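Restriction endonuclease AspBHI (Azoarcus sp., PDB 4OC8) cleaves DNA as a modification-dependent restriction endonuclease and assembles into a tetramer. Local coordinates at the interface of chains A and B. Numbering follows the deposited sequence. Chains: chain A/B, restriction endonuclease AspBHI.

Contact 1: the interface of chains A and B. Residues chain A 263-265, 287, 330, 353-355; chain B 289-290, 294-296.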
loop_
_atom_site.group_PDB
_atom_site.type_symbol
_atom_site.label_atom_id
_atom_site.label_comp_id
_atom_site.label_asym_id
_atom_site.label_seq_id
_atom_site.Cartn_x
_atom_site.Cartn_y
_atom_site.Cartn_z
ATOM N N LEU A 263 -9.271 -0.024 5.382
ATOM C CA LEU A 263 -8.220 0.972 5.542
ATOM C C LEU A 263 -7.030 0.743 4.609
ATOM O O LEU A 263 -6.389 1.719 4.180
ATOM C CB LEU A 263 -7.734 1.005 6.999
ATOM C CG LEU A 263 -6.647 2.028 7.335
ATOM C CD1 LEU A 263 -7.254 3.404 7.552
ATOM C CD2 LEU A 263 -5.774 1.623 8.528
ATOM N N LEU A 264 -6.775 -0.527 4.271
ATOM C CA LEU A 264 -5.505 -0.956 3.673
ATOM C C LEU A 264 -5.582 -1.394 2.211
ATOM O O LEU A 264 -6.581 -1.976 1.793
ATOM C CB LEU A 264 -4.855 -2.074 4.553
ATOM C CG LEU A 264 -4.391 -1.539 5.891
ATOM C CD1 LEU A 264 -3.498 -2.447 6.733
ATOM C CD2 LEU A 264 -3.671 -0.269 5.600
ATOM N N PRO A 265 -4.514 -1.120 1.448
ATOM C CA PRO A 265 -4.458 -1.111 -0.013
ATOM C C PRO A 265 -4.524 -2.476 -0.719
ATOM O O PRO A 265 -4.253 -2.566 -1.918
ATOM C CB PRO A 265 -3.119 -0.440 -0.306
ATOM C CG PRO A 265 -2.556 0.018 0.982
ATOM C CD PRO A 265 -3.230 -0.739 2.048
ATOM N N LEU A 287 -0.070 -8.202 3.591
ATOM C CA LEU A 287 -0.398 -7.104 2.688
ATOM C C LEU A 287 0.485 -7.144 1.448
ATOM O O LEU A 287 1.680 -7.396 1.537
ATOM C CB LEU A 287 -0.200 -5.769 3.408
ATOM C CG LEU A 287 -0.381 -4.484 2.605
ATOM C CD1 LEU A 287 -1.837 -4.292 2.254
ATOM C CD2 LEU A 287 0.149 -3.292 3.385
ATOM N N PHE A 330 5.156 -3.812 10.038
ATOM C CA PHE A 330 4.420 -2.792 10.779
ATOM C C PHE A 330 3.278 -3.340 11.644
ATOM O O PHE A 330 3.052 -4.549 11.713
ATOM C CB PHE A 330 3.908 -1.706 9.827
ATOM C CG PHE A 330 2.869 -2.184 8.853
ATOM C CD1 PHE A 330 3.232 -2.914 7.728
ATOM C CD2 PHE A 330 1.529 -1.886 9.054
ATOM C CE1 PHE A 330 2.275 -3.346 6.826
ATOM C CE2 PHE A 330 0.571 -2.312 8.158
ATOM C CZ PHE A 330 0.943 -3.042 7.040
ATOM N N PRO A 353 6.640 1.921 13.321
ATOM C CA PRO A 353 5.736 1.765 12.179
ATOM C C PRO A 353 4.354 1.288 12.619
ATOM O O PRO A 353 3.950 0.178 12.278
ATOM C CB PRO A 353 6.432 0.697 11.328
ATOM C CG PRO A 353 7.228 -0.090 12.290
ATOM C CD PRO A 353 7.660 0.860 13.374
ATOM N N VAL A 354 3.636 2.123 13.363
ATOM C CA VAL A 354 2.337 1.734 13.907
ATOM C C VAL A 354 1.223 2.673 13.468
ATOM O O VAL A 354 1.264 3.865 13.759
ATOM C CB VAL A 354 2.368 1.690 15.447
ATOM C CG1 VAL A 354 0.962 1.608 16.007
ATOM C CG2 VAL A 354 3.197 0.521 15.924
ATOM N N ILE A 355 0.228 2.133 12.769
ATOM C CA ILE A 355 -0.952 2.901 12.373
ATOM C C ILE A 355 -1.926 2.993 13.535
ATOM O O ILE A 355 -2.268 1.984 14.141
ATOM C CB ILE A 355 -1.696 2.245 11.197
ATOM C CG1 ILE A 355 -0.769 2.084 9.994
ATOM C CG2 ILE A 355 -2.918 3.060 10.820
ATOM C CD1 ILE A 355 -1.393 1.328 8.853
ATOM N N ILE B 289 1.162 3.977 3.674
ATOM C CA ILE B 289 0.259 2.862 3.895
ATOM C C ILE B 289 -0.840 3.313 4.844
ATOM O O ILE B 289 -0.560 3.752 5.963
ATOM C CB ILE B 289 0.992 1.662 4.505
ATOM C CG1 ILE B 289 2.091 1.171 3.558
ATOM C CG2 ILE B 289 0.002 0.545 4.839
ATOM C CD1 ILE B 289 2.987 0.103 4.160
ATOM N N GLY B 290 -2.087 3.213 4.389
ATOM C CA GLY B 290 -3.227 3.626 5.182
ATOM C C GLY B 290 -3.902 4.856 4.609
ATOM O O GLY B 290 -3.696 5.198 3.452
ATOM N N ALA B 294 -4.772 8.224 9.872
ATOM C CA ALA B 294 -4.307 6.897 10.251
ATOM C C ALA B 294 -3.498 6.250 9.137
ATOM O O ALA B 294 -4.030 5.471 8.341
ATOM C CB ALA B 294 -5.486 6.004 10.621
ATOM N N ALA B 295 -2.205 6.554 9.102
ATOM C CA ALA B 295 -1.325 6.052 8.059
ATOM C C ALA B 295 0.123 6.142 8.498
ATOM O O ALA B 295 0.465 6.922 9.381
ATOM C CB ALA B 295 -1.527 6.842 6.774
ATOM N N ILE B 296 0.980 5.344 7.880
ATOM C CA ILE B 296 2.402 5.458 8.151
ATOM C C ILE B 296 3.141 5.616 6.843
ATOM O O ILE B 296 2.617 5.273 5.787
ATOM C CB ILE B 296 2.948 4.234 8.898
ATOM C CG1 ILE B 296 2.652 2.954 8.110
ATOM C CG2 ILE B 296 2.366 4.176 10.298
ATOM C CD1 ILE B 296 3.409 1.743 8.596
#
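No polar atom is gripped by a bond across this patch; the main-chain carbonyl oxygen of B:Ala294 is one of those covered by carbon instead. Methyl groups of chain A lie against it, with A:Ile355 CG2 3.6 Å from B:Ala294 O. The contact is made by carbon packing on carbon and on main-chain carbonyls, with no nitrogen or oxygen of one chain near enough to bond the other. A:Ile355 and B:Ile296 cross at about a right angle, flank against flank, the gamma methyl CG2 of B:Ile296 lying 3.8 Å from CG1 of A:Ile355. In A:Ile355, CG2 stands anti to the backbone N (chi1, measured to CG1, -58°), which turns this branch toward B:Ala294. B:Ile296 holds CG1 in the crowded position between backbone N and carbonyl carbon (chi1 56°). Its delta methyl CD1 thereby reaches the root of the A:Phe330 side chain, 3.7 Å from CB, while CG2 rests 3.6 Å from the carbonyl oxygen of A:Val354. Beside this group, B:Ile289 presents CG2 obliquely to A:Leu264, 3.8 Å from CD2, and meets A:Leu287 tip to tip. B:Gly290 adds bare backbone against A:Leu264. Chain B contributes the turn region of a hairpin, from the end of strand 284-289 to the start of strand 294-305; chain A contributes the end of helix 251-263, strand 284-289 and the beginnings of strands 330-335 and 354-357, all within the endonuclease family region.

Contact 2: the interface of chains A and B. Residues chain A 382-383, 386-387; chain B 207, 209-211.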
loop_
_atom_site.group_PDB
_atom_site.type_symbol
_atom_site.label_atom_id
_atom_site.label_comp_id
_atom_site.label_asym_id
_atom_site.label_seq_id
_atom_site.Cartn_x
_atom_site.Cartn_y
_atom_site.Cartn_z
ATOM N N ASP A 382 -23.448 -7.738 11.834
ATOM C CA ASP A 382 -24.034 -9.040 11.538
ATOM C C ASP A 382 -23.261 -9.686 10.396
ATOM O O ASP A 382 -22.924 -10.877 10.444
ATOM C CB ASP A 382 -25.516 -8.900 11.172
ATOM C CG ASP A 382 -26.388 -8.561 12.372
ATOM O OD1 ASP A 382 -26.067 -9.013 13.494
ATOM O OD2 ASP A 382 -27.397 -7.845 12.190
ATOM N N GLY A 383 -22.966 -8.876 9.381
ATOM C CA GLY A 383 -22.164 -9.307 8.251
ATOM C C GLY A 383 -20.792 -9.807 8.658
ATOM O O GLY A 383 -20.365 -10.880 8.229
ATOM N N ALA A 386 -21.033 -13.079 10.753
ATOM C CA ALA A 386 -21.480 -14.179 9.902
ATOM C C ALA A 386 -20.433 -14.596 8.870
ATOM O O ALA A 386 -20.406 -15.750 8.441
ATOM C CB ALA A 386 -22.792 -13.824 9.213
ATOM N N SER A 387 -19.573 -13.661 8.475
ATOM C CA SER A 387 -18.594 -13.928 7.422
ATOM C C SER A 387 -17.232 -14.359 7.961
ATOM O O SER A 387 -16.282 -14.526 7.195
ATOM C CB SER A 387 -18.434 -12.713 6.506
ATOM O OG SER A 387 -17.900 -11.611 7.214
ATOM N N ALA B 207 -27.291 -11.467 5.855
ATOM C CA ALA B 207 -26.606 -10.383 6.556
ATOM C C ALA B 207 -25.916 -9.384 5.627
ATOM O O ALA B 207 -25.568 -8.281 6.045
ATOM C CB ALA B 207 -25.614 -10.949 7.570
ATOM N N GLY B 209 -23.084 -9.999 4.378
ATOM C CA GLY B 209 -21.669 -10.222 4.602
ATOM C C GLY B 209 -21.025 -11.035 3.498
ATOM O O GLY B 209 -21.652 -11.921 2.917
ATOM N N ILE B 210 -19.763 -10.733 3.210
ATOM C CA ILE B 210 -19.038 -11.435 2.161
ATOM C C ILE B 210 -17.868 -12.216 2.739
ATOM O O ILE B 210 -16.993 -11.645 3.387
ATOM C CB ILE B 210 -18.515 -10.461 1.099
ATOM C CG1 ILE B 210 -19.681 -9.742 0.421
ATOM C CG2 ILE B 210 -17.677 -11.197 0.069
ATOM C CD1 ILE B 210 -19.247 -8.718 -0.593
ATOM N N ARG B 211 -17.865 -13.525 2.500
ATOM C CA ARG B 211 -16.791 -14.402 2.954
ATOM C C ARG B 211 -15.969 -14.840 1.742
ATOM O O ARG B 211 -16.234 -15.882 1.148
ATOM C CB ARG B 211 -17.368 -15.623 3.685
ATOM C CG ARG B 211 -16.327 -16.533 4.339
ATOM C CD ARG B 211 -16.943 -17.825 4.886
ATOM N NE ARG B 211 -17.818 -17.596 6.036
ATOM C CZ ARG B 211 -19.106 -17.932 6.083
ATOM N NH1 ARG B 211 -19.682 -18.522 5.043
ATOM N NH2 ARG B 211 -19.823 -17.685 7.173
#
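A:Ser387 gives up the most surface in this patch, followed by B:Ala207 and B:Arg211. The serine hydroxyl does not bond to chain B; it turns back and donates to the carbonyl oxygen of A:Gly383, OG to O 2.8 Å, from above the carbonyl plane at a C=O...OG angle of 132°. With OG in the crowded position between backbone N and carbonyl carbon (chi1 64°), this bond ties the residue to the last turn of the preceding helix 374-386. CB of A:Ser387 faces chain B, 3.6 Å from the carbonyl oxygen of B:Ile210. A glycine here would remove both the hydroxyl and CB, and would probably loosen the helix end and weaken its packing on B:Ile210. B:Arg211 starts extended, CG anti to the backbone N, then bends at chi3 (-69°); its aliphatic part passes alongside A:Ser387, with CG 3.5 Å from the serine carbonyl O. The guanidinium lies by the C-terminal end of helix 374-386, where its charge may be favourable. The methyl of B:Ala207 packs over the backbone of A:Gly383, CB to CA 3.9 Å. The absence of a side chain also lets A:Gly383 CA lie 3.8 Å from B:Gly209 CA. The patch joins the end of helix 374-386, next to the chain A C-terminus, to the end of helix 199-207 and the following loop of chain B.

About 24 Å separates the centres of contact 1 and contact 2, which share no residue or secondary-structure element and belong to one two-fold symmetric interface. Each therefore has a twin with the chains exchanged. Contact 1 joins the endonuclease regions of the two chains through hydrophobic packing, whereas contact 2 brings the C-terminal helix of one chain against a segment of the other around the end of its AspBHI N-terminal family region. Together they join different regions of two subunits; they do not show how pairs assemble into the tetramer. Strand 294-305, which opens in contact 1, ends in Glu-Ala-Lys, probably part of the PD-(D/E)XK nuclease motif, so pairing may influence active-site placement.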